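Type IV pilus secretin PilQ family protein (Vibrio cholerae, PDB 6W6M) forms a fourteen-subunit outer-membrane secretin that probably lets the type IV competence pilus pass through. Local coordinates at residues Pro301-Ile304 and Ala305-Glu309. Sequence-based numbering, arbitrary orientation.
Sequences PDNI and AVIRE
Ile307 lies over Asn303, four residues back in the chain, and its side chain can be followed outward from there. Its CB sits 3.4 Å from Asn303 O, the carbonyl oxygen that also accepts the Ile307 backbone N-H at 3.0 Å (Ile307 N to Asn303 O), in a nearly straight bond of 167°. CG1 swings back beside the backbone N, chi1 -74°, which keeps it over that oxygen and brings it within 4.0 Å of the amide oxygen OD1 of Asn303. CD1, the tip of the side chain, lies 3.7 Å from Asn303 O. The contact lies at the N-terminal part of the helix that runs to residue 314, the last helix of a beta-alpha-beta-beta-alpha domain, consistent with the KH-like N domains of secretins; Ile304 and Arg308 rest on strand 253-258. The Asn303 amide makes a weak hydrogen bond through ND2 to Leu280 O. Val306 packs on Ser254 of a neighbouring subunit. The following i to i+4 backbone bond joins Arg308 N to Ile304 O at 2.9 Å, more bent at 151°. Beyond it the guanidinium of Arg308 turns an edge to Ile304 CG2, 4.4 Å from NE, and has a long, weak ion pair with Glu255.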
# COMPACT_ATOMS: atom_id res chain seq x y z
N PRO A 301 13.39 -34.59 46.92
CA PRO A 301 13.16 -34.26 48.33
C PRO A 301 14.37 -33.70 49.05
O PRO A 301 14.33 -33.46 50.26
CB PRO A 301 12.73 -35.61 48.94
CG PRO A 301 13.13 -36.64 47.96
CD PRO A 301 13.10 -36.00 46.62
N ASP A 302 15.46 -33.47 48.32
CA ASP A 302 16.66 -32.87 48.90
C ASP A 302 16.77 -31.39 48.55
O ASP A 302 17.27 -30.60 49.35
CB ASP A 302 17.89 -33.64 48.42
CG ASP A 302 19.17 -33.13 49.06
OD1 ASP A 302 19.10 -32.20 49.88
OD2 ASP A 302 20.25 -33.67 48.74
N ASN A 303 16.25 -31.03 47.38
CA ASN A 303 16.25 -29.65 46.94
C ASN A 303 15.09 -28.90 47.60
O ASN A 303 15.13 -27.68 47.73
CB ASN A 303 16.16 -29.56 45.42
CG ASN A 303 16.84 -28.33 44.86
OD1 ASN A 303 17.36 -27.50 45.61
ND2 ASN A 303 16.83 -28.19 43.54
N ILE A 304 14.06 -29.63 48.02
CA ILE A 304 12.93 -29.02 48.69
C ILE A 304 13.38 -28.37 49.99
O ILE A 304 12.91 -27.29 50.36
CB ILE A 304 11.82 -30.05 48.92
CG1 ILE A 304 11.21 -30.46 47.58
CG2 ILE A 304 10.74 -29.49 49.81
CD1 ILE A 304 10.11 -31.46 47.70
N ALA A 305 14.34 -28.99 50.69
CA ALA A 305 14.76 -28.47 51.99
C ALA A 305 15.56 -27.18 51.85
O ALA A 305 15.36 -26.23 52.63
CB ALA A 305 15.56 -29.54 52.73
N VAL A 306 16.45 -27.10 50.87
CA VAL A 306 17.23 -25.88 50.69
C VAL A 306 16.34 -24.75 50.17
O VAL A 306 16.44 -23.61 50.62
CB VAL A 306 18.44 -26.12 49.78
CG1 VAL A 306 18.02 -26.53 48.40
CG2 VAL A 306 19.31 -24.88 49.71
N ILE A 307 15.46 -25.06 49.21
CA ILE A 307 14.51 -24.07 48.73
C ILE A 307 13.65 -23.56 49.87
O ILE A 307 13.41 -22.35 50.00
CB ILE A 307 13.66 -24.67 47.60
CG1 ILE A 307 14.49 -24.79 46.32
CG2 ILE A 307 12.42 -23.84 47.35
CD1 ILE A 307 13.75 -25.44 45.18
N ARG A 308 13.18 -24.47 50.73
CA ARG A 308 12.34 -24.07 51.85
C ARG A 308 13.10 -23.17 52.81
O ARG A 308 12.55 -22.17 53.29
CB ARG A 308 11.83 -25.33 52.56
CG ARG A 308 10.76 -25.08 53.58
CD ARG A 308 10.19 -26.38 54.10
NE ARG A 308 9.30 -27.02 53.14
CZ ARG A 308 7.98 -26.88 53.14
NH1 ARG A 308 7.39 -26.10 54.04
NH2 ARG A 308 7.24 -27.50 52.23
N GLU A 309 14.36 -23.48 53.08
CA GLU A 309 15.14 -22.66 54.01
C GLU A 309 15.39 -21.27 53.44
O GLU A 309 15.26 -20.26 54.15
CB GLU A 309 16.46 -23.36 54.33
CG GLU A 309 17.32 -22.63 55.33
CD GLU A 309 18.59 -23.38 55.66
OE1 GLU A 309 18.82 -24.45 55.06
OE2 GLU A 309 19.36 -22.90 56.51